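Local coordinates for cytochrome c, putative (Shewanella oneidensis, PDB 1SP3), which carries eight hemes c and probably works as a respiratory oxidoreductase that reduces tetrathionate, at residues 30-33 with 34-37; 124-127 with 128-132; 371-374 with 375-378. All coordinates share one frame; numbering follows the deposited sequence.

Contact 1. Residues 30-33 with 34-37; sequences ATDM and MKTS. With HEC (heme c), chain F.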
# COMPACT_ATOMS: atom_id res chain seq x y z
N ALA A 30 -14.63 0.96 19.56
CA ALA A 30 -13.42 0.16 19.72
C ALA A 30 -13.69 -1.26 19.27
O ALA A 30 -12.96 -1.84 18.45
CB ALA A 30 -12.92 0.23 21.11
N THR A 31 -14.76 -1.85 19.77
CA THR A 31 -15.10 -3.20 19.42
C THR A 31 -15.26 -3.35 17.92
O THR A 31 -14.75 -4.32 17.36
CB THR A 31 -16.39 -3.56 20.07
OG1 THR A 31 -16.19 -3.53 21.49
CG2 THR A 31 -16.72 -5.01 19.79
N ASP A 32 -15.98 -2.40 17.32
CA ASP A 32 -16.19 -2.41 15.87
C ASP A 32 -14.88 -2.28 15.08
O ASP A 32 -14.68 -2.94 14.10
CB ASP A 32 -17.14 -1.27 15.45
CG ASP A 32 -18.60 -1.49 15.91
OD1 ASP A 32 -19.01 -2.69 16.07
OD2 ASP A 32 -19.36 -0.49 16.12
N MET A 33 -14.03 -1.38 15.50
CA MET A 33 -12.84 -1.07 14.76
C MET A 33 -11.93 -2.30 14.83
O MET A 33 -11.21 -2.69 13.85
CB MET A 33 -12.20 0.16 15.39
CG MET A 33 -11.38 1.08 14.41
SD MET A 33 -9.73 0.30 14.13
CE MET A 33 -9.55 -0.13 15.90
N MET A 34 -11.96 -2.94 15.98
CA MET A 34 -11.02 -4.04 16.21
C MET A 34 -11.38 -5.27 15.37
O MET A 34 -10.55 -6.19 15.22
CB MET A 34 -10.95 -4.40 17.70
CG MET A 34 -10.29 -3.32 18.49
SD MET A 34 -10.68 -3.62 20.19
CE MET A 34 -9.26 -4.59 20.93
N LYS A 35 -12.57 -5.27 14.78
CA LYS A 35 -12.90 -6.34 13.89
C LYS A 35 -12.25 -6.09 12.52
O LYS A 35 -12.37 -6.98 11.68
CB LYS A 35 -14.39 -6.51 13.67
CG LYS A 35 -15.23 -6.86 14.93
CD LYS A 35 -16.73 -6.96 14.50
CE LYS A 35 -17.71 -7.01 15.68
NZ LYS A 35 -19.06 -6.50 15.22
N THR A 36 -11.61 -4.94 12.27
CA THR A 36 -11.23 -4.68 10.89
C THR A 36 -9.81 -4.81 10.61
O THR A 36 -9.01 -4.86 11.55
CB THR A 36 -11.62 -3.31 10.41
OG1 THR A 36 -10.74 -2.36 11.01
CG2 THR A 36 -13.11 -2.94 10.76
N SER A 37 -9.45 -4.79 9.30
CA SER A 37 -8.01 -4.90 8.98
C SER A 37 -7.16 -3.73 9.54
O SER A 37 -5.93 -3.87 9.72
CB SER A 37 -7.78 -5.10 7.49
OG SER A 37 -7.99 -3.92 6.87
FE HEC F . -5.81 2.77 6.09
CHA HEC F . -5.54 -0.25 4.58
CHB HEC F . -8.38 3.53 3.97
CHC HEC F . -6.48 5.53 7.95
CHD HEC F . -3.01 2.07 7.91
NA HEC F . -6.77 1.83 4.57
C1A HEC F . -6.47 0.62 4.07
C2A HEC F . -7.38 0.27 3.01
C3A HEC F . -8.20 1.30 2.85
C4A HEC F . -7.82 2.31 3.81
CMA HEC F . -9.29 1.43 1.75
CAA HEC F . -7.29 -1.09 2.17
CBA HEC F . -8.27 -2.17 2.63
CGA HEC F . -7.56 -3.13 3.57
O1A HEC F . -8.25 -3.81 4.38
O2A HEC F . -6.31 -3.28 3.43
NB HEC F . -7.18 4.26 5.95
C1B HEC F . -8.14 4.39 5.02
C2B HEC F . -8.82 5.65 5.22
C3B HEC F . -8.29 6.23 6.29
C4B HEC F . -7.26 5.33 6.79
CMB HEC F . -9.94 6.07 4.23
CAB HEC F . -8.75 7.51 7.06
CBB HEC F . -10.08 7.50 7.46
NC HEC F . -4.94 3.64 7.61
C1C HEC F . -5.37 4.80 8.27
C2C HEC F . -4.37 5.14 9.24
C3C HEC F . -3.46 4.17 9.24
C4C HEC F . -3.76 3.20 8.22
CMC HEC F . -4.35 6.41 10.13
CAC HEC F . -2.25 4.17 10.17
CBC HEC F . -2.45 4.13 11.56
ND HEC F . -4.43 1.22 6.17
C1D HEC F . -3.35 1.10 7.03
C2D HEC F . -2.72 -0.18 6.90
C3D HEC F . -3.57 -0.92 5.92
C4D HEC F . -4.60 0.03 5.51
CMD HEC F . -1.48 -0.82 7.58
CAD HEC F . -3.38 -2.37 5.41
CBD HEC F . -4.28 -3.14 6.35
CGD HEC F . -4.16 -4.63 6.06
O1D HEC F . -4.81 -5.07 5.08
O2D HEC F . -3.44 -5.41 6.76
O HOH W 1 -19.42 -4.22 14.09

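Contact 2. Residues 124-127 with 128-132; sequences LAKI and AQNVG. With HEC (heme c), chain C.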
# COMPACT_ATOMS: atom_id res chain seq x y z
N LEU A 124 -1.38 15.70 24.85
CA LEU A 124 -2.43 14.70 24.66
C LEU A 124 -3.83 15.18 25.03
O LEU A 124 -4.78 14.93 24.30
CB LEU A 124 -2.10 13.39 25.36
CG LEU A 124 -0.89 12.63 24.77
CD1 LEU A 124 -0.63 11.42 25.64
CD2 LEU A 124 -1.09 12.18 23.31
N ALA A 125 -3.98 15.82 26.18
CA ALA A 125 -5.29 16.28 26.61
C ALA A 125 -5.94 17.15 25.56
O ALA A 125 -7.09 16.89 25.15
CB ALA A 125 -5.20 17.00 28.01
N LYS A 126 -5.17 18.09 25.05
CA LYS A 126 -5.60 19.05 24.02
C LYS A 126 -5.98 18.38 22.71
O LYS A 126 -7.04 18.68 22.14
CB LYS A 126 -4.53 20.11 23.77
CG LYS A 126 -5.03 21.34 23.03
CD LYS A 126 -6.10 22.14 23.89
CE LYS A 126 -5.72 22.38 25.42
NZ LYS A 126 -6.01 23.78 25.92
N ILE A 127 -5.15 17.44 22.27
CA ILE A 127 -5.52 16.62 21.10
C ILE A 127 -6.86 15.91 21.35
O ILE A 127 -7.75 15.98 20.50
CB ILE A 127 -4.40 15.63 20.80
CG1 ILE A 127 -3.15 16.42 20.31
CG2 ILE A 127 -4.90 14.47 19.86
CD1 ILE A 127 -1.86 15.64 20.16
N ALA A 128 -7.00 15.23 22.49
CA ALA A 128 -8.22 14.48 22.81
C ALA A 128 -9.45 15.36 22.82
O ALA A 128 -10.48 14.93 22.36
CB ALA A 128 -8.14 13.84 24.16
N GLN A 129 -9.36 16.59 23.35
CA GLN A 129 -10.50 17.49 23.43
C GLN A 129 -10.95 17.96 22.06
O GLN A 129 -12.17 18.24 21.85
CB GLN A 129 -10.15 18.71 24.26
CG GLN A 129 -10.06 18.40 25.75
CD GLN A 129 -9.31 19.48 26.49
OE1 GLN A 129 -8.48 19.17 27.33
NE2 GLN A 129 -9.61 20.76 26.17
N ASN A 130 -10.00 18.03 21.13
CA ASN A 130 -10.35 18.56 19.82
C ASN A 130 -10.70 17.55 18.70
O ASN A 130 -10.86 17.92 17.57
CB ASN A 130 -9.29 19.51 19.39
CG ASN A 130 -9.36 20.81 20.21
OD1 ASN A 130 -10.18 21.65 19.88
ND2 ASN A 130 -8.57 20.91 21.35
N VAL A 131 -10.84 16.29 19.08
CA VAL A 131 -11.03 15.15 18.19
C VAL A 131 -12.31 15.41 17.37
O VAL A 131 -13.27 16.04 17.86
CB VAL A 131 -11.08 14.02 19.21
CG1 VAL A 131 -12.36 13.32 19.38
CG2 VAL A 131 -9.77 13.21 19.32
N GLY A 132 -12.34 14.96 16.13
CA GLY A 132 -13.54 15.07 15.32
C GLY A 132 -13.44 14.20 14.05
O GLY A 132 -12.72 13.19 14.03
FE HEC C . -16.65 11.09 21.77
CHA HEC C . -18.78 12.06 19.39
CHB HEC C . -14.29 10.28 19.42
CHC HEC C . -14.26 10.67 24.22
CHD HEC C . -19.09 11.15 24.14
NA HEC C . -16.54 11.12 19.74
C1A HEC C . -17.53 11.65 18.95
C2A HEC C . -17.07 11.58 17.60
C3A HEC C . -15.82 11.09 17.60
C4A HEC C . -15.47 10.78 18.96
CMA HEC C . -14.88 10.91 16.38
CAA HEC C . -17.88 12.08 16.36
CBA HEC C . -17.28 13.50 16.18
CGA HEC C . -17.97 14.25 15.10
O1A HEC C . -17.49 15.39 14.81
O2A HEC C . -18.97 13.69 14.56
NB HEC C . -14.63 10.58 21.84
C1B HEC C . -13.88 10.26 20.72
C2B HEC C . -12.54 9.93 21.19
C3B HEC C . -12.54 10.05 22.52
C4B HEC C . -13.84 10.48 22.94
CMB HEC C . -11.36 9.51 20.27
CAB HEC C . -11.34 9.92 23.44
CBB HEC C . -10.40 10.83 23.11
NC HEC C . -16.67 10.98 23.76
C1C HEC C . -15.59 10.76 24.59
C2C HEC C . -16.06 10.69 25.94
C3C HEC C . -17.41 10.82 25.91
C4C HEC C . -17.81 10.98 24.54
CMC HEC C . -15.13 10.44 27.18
CAC HEC C . -18.44 10.79 27.13
CBC HEC C . -18.20 11.41 28.31
ND HEC C . -18.62 11.56 21.77
C1D HEC C . -19.44 11.50 22.87
C2D HEC C . -20.81 11.83 22.46
C3D HEC C . -20.68 12.13 21.01
C4D HEC C . -19.30 11.93 20.67
CMD HEC C . -22.13 11.88 23.29
CAD HEC C . -21.86 12.47 20.08
CBD HEC C . -22.47 11.12 19.78
CGD HEC C . -23.80 11.24 19.03
O1D HEC C . -24.89 11.51 19.65
O2D HEC C . -23.78 11.12 17.77

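Contact 3. Residues 371-374 with 375-378; sequences EANP and TMLE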
# COMPACT_ATOMS: atom_id res chain seq x y z
N GLU A 371 13.85 -16.75 12.93
CA GLU A 371 13.43 -17.26 14.24
C GLU A 371 12.32 -16.42 14.82
O GLU A 371 11.70 -16.83 15.75
CB GLU A 371 14.55 -17.29 15.27
CG GLU A 371 15.74 -18.13 14.90
CD GLU A 371 16.90 -17.83 15.85
OE1 GLU A 371 16.77 -16.86 16.67
OE2 GLU A 371 17.92 -18.57 15.78
N ALA A 372 12.05 -15.25 14.27
CA ALA A 372 10.94 -14.47 14.82
C ALA A 372 9.64 -14.58 14.00
O ALA A 372 8.55 -14.20 14.50
CB ALA A 372 11.37 -12.99 15.01
N ASN A 373 9.74 -15.06 12.77
CA ASN A 373 8.57 -15.17 11.88
C ASN A 373 7.58 -16.29 12.34
O ASN A 373 7.96 -17.47 12.38
CB ASN A 373 9.02 -15.37 10.43
CG ASN A 373 7.89 -15.12 9.40
OD1 ASN A 373 7.17 -16.04 8.99
ND2 ASN A 373 7.80 -13.89 8.93
N PRO A 374 6.34 -15.94 12.70
CA PRO A 374 5.37 -16.97 13.09
C PRO A 374 5.13 -18.02 12.02
O PRO A 374 5.09 -19.19 12.36
CB PRO A 374 4.08 -16.17 13.39
CG PRO A 374 4.29 -14.81 12.71
CD PRO A 374 5.78 -14.57 12.81
N THR A 375 4.97 -17.63 10.76
CA THR A 375 4.77 -18.64 9.74
C THR A 375 5.99 -19.58 9.54
O THR A 375 5.78 -20.78 9.37
CB THR A 375 4.32 -18.04 8.41
OG1 THR A 375 4.18 -16.63 8.58
CG2 THR A 375 2.90 -18.44 8.07
N MET A 376 7.23 -19.06 9.57
CA MET A 376 8.39 -19.91 9.40
C MET A 376 8.38 -21.00 10.51
O MET A 376 8.58 -22.19 10.23
CB MET A 376 9.68 -19.13 9.44
CG MET A 376 9.83 -18.08 8.36
SD MET A 376 9.54 -18.69 6.68
CE MET A 376 10.03 -17.06 5.62
N LEU A 377 8.11 -20.56 11.73
CA LEU A 377 8.04 -21.41 12.91
C LEU A 377 6.96 -22.47 12.78
O LEU A 377 7.23 -23.66 12.97
CB LEU A 377 7.74 -20.52 14.12
CG LEU A 377 8.96 -19.69 14.55
CD1 LEU A 377 8.48 -18.73 15.58
CD2 LEU A 377 10.11 -20.63 15.07
N GLU A 378 5.76 -22.03 12.41
CA GLU A 378 4.65 -22.93 12.08
C GLU A 378 5.02 -23.99 11.09
O GLU A 378 4.51 -25.10 11.18
CB GLU A 378 3.44 -22.17 11.55
CG GLU A 378 2.28 -22.13 12.53
CD GLU A 378 1.34 -23.37 12.47
OE1 GLU A 378 1.72 -24.45 11.90
OE2 GLU A 378 0.20 -23.27 13.01

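Contact 1. Residues 30-33 with 34-37
Thr36 turns OG1 into the position between its backbone N and its carbonyl carbon (chi1 74°), and this rotation sets the hydroxyl against the carbonyl of Met33. The place is a worked case of an N-cap built on the exit from another helix: near the end of helix 15-34, Thr36 caps helix 37-40. Met33 O receives two bonds from this one residue. Thr36 OG1 donates to Met33 O at 2.9 Å, in the carbonyl plane and on a lone pair, whereas Thr36 N, 2.8 Å from Met33 O, comes from above that plane. OG1 also takes the N-H of His38, an axial heme ligand, so the same hydroxyl joins the end region of one helix to the start of the next. A valine here would probably leave His38 N without its cap and Met33 O with a single donor. Further back, Met34 N bonds to Ala30 O, 2.9 Å away, and the methionine side chain runs past that oxygen, CG 3.1 Å from Ala30 O. On the outer side Asp32 and Lys35 lie alongside each other; their ion pair is long, Asp32 OD1 to Lys35 NZ 3.9 Å, and a water accepts from NZ and donates to OD1, filling in the bridge. Beyond the cap, Ser37 OG gives its proton to propionate oxygen O1A of the heme at 2.5 Å.

Contact 2. Residues 124-127 with 128-132
Asn130 folds back over the last turn of helix 124-129 and meets Lys126, four residues earlier. Its CB stands 3.6 Å from Lys126 O, near Ile127 O as well. CG, 3.7 Å from Lys126 O, is placed beside the residue's own backbone N (chi1 -72°), which keeps the side chain close to the helix end. At the tip, ND2 donates to Lys126 O at 2.8 Å; the bond is nearly straight (167°), and the oxygen lies almost in the plane of the asparagine amide. Asn130 N reaches the same oxygen at 3.2 Å from the opposite face of the carbonyl plane, so one residue grips Lys126 O twice, through backbone and side chain. The aliphatic part of Lys126 runs alongside, with CD 3.8 Å from Asn130 ND2. Asn130 is also where the chain leaves helical geometry, its N making a weak second bond to Ile127 O. The regular helix before it is held by Ala128 N on Leu124 O, and Ala128 CB meets both the heme and Val18 of helix 15-34. Past the turn, Val131 brings CG1 to within 3.6 Å of the meso carbon CHB of the heme and lies against His4, its axial ligand. This is a helix C-terminus whose following residues line one c-type heme and, through Gly132 O on His102 ND1, hold the axial histidine of another.

Contact 3. Residues 371-374 with 375-378
The side-chain amide of Asn373 is the flat group about which this turn is organised, and Met376 and Thr375 meet it from different directions. Over one face, on the side of CB and OD1, comes the methylene CG of Met376, 3.4 Å from Asn373 OD1. In the plane, at the oxygen edge, Met376 N donates to Asn373 OD1 on a lone pair at 3.1 Å. Thr375 OG1 lies beyond the oxygen, 3.1 Å from Asn373 OD1, tilted out of the amide plane to the side away from Met376 CG; its hydroxyl proton has a second acceptor within reach and need not be spent here. The remaining edge, ND2, is bonded to Ser68 OG, so the amide is held at both ends and its rotation is fixed. The chain delivers it there by setting CG opposite the backbone N (chi1 -165°), which turns OD1 back onto Met376 N.

The principle illustrated is the asparagine N-cap. Asn373 stands just before helix 374-378, its OD1 receiving the N-H three residues on, while its own carbonyl starts the regular bonding: Leu377 N reaches Asn373 O at 3.2 Å along a nearly straight path. One step later Glu378 N bonds to Pro374 O at 2.9 Å. Pro374 occupies the first helical turn, where its lack of an N-H costs no helical bond. Leu377 folds its side chain back over the junction, CG 3.3 Å from Asn373 O and CD1 3.7 Å from Glu371 O, covering the carbonyls where helix 362-372 gives way to the next.

Chemically, a neutral amide does the work of the cap: OD1, the negative end of its dipole, faces the N-H groups at the helix start, which would probably polarise the amide further, while ND2 is turned to Ser68 OG.

All three lie at helix ends, but each uses a different device. Contacts 1 and 3 start helices, 37-40 and 374-378, with a threonine hydroxyl and an asparagine amide respectively; contact 2 finishes one, 124-129, with an asparagine amide that donates. Contact 2 is the most buried, and its Ala128 and Val131 touch a heme. Contact 1 is mixed, with a heme propionate bond at one end and a water-bridged ion pair at the other. Contact 3 is more exposed, though the capping Asn373 is buried, its side chain about 10 Å from a heme. The centres of contacts 1 and 2 lie about 21 Å apart, those of contacts 2 and 3 about 39 Å.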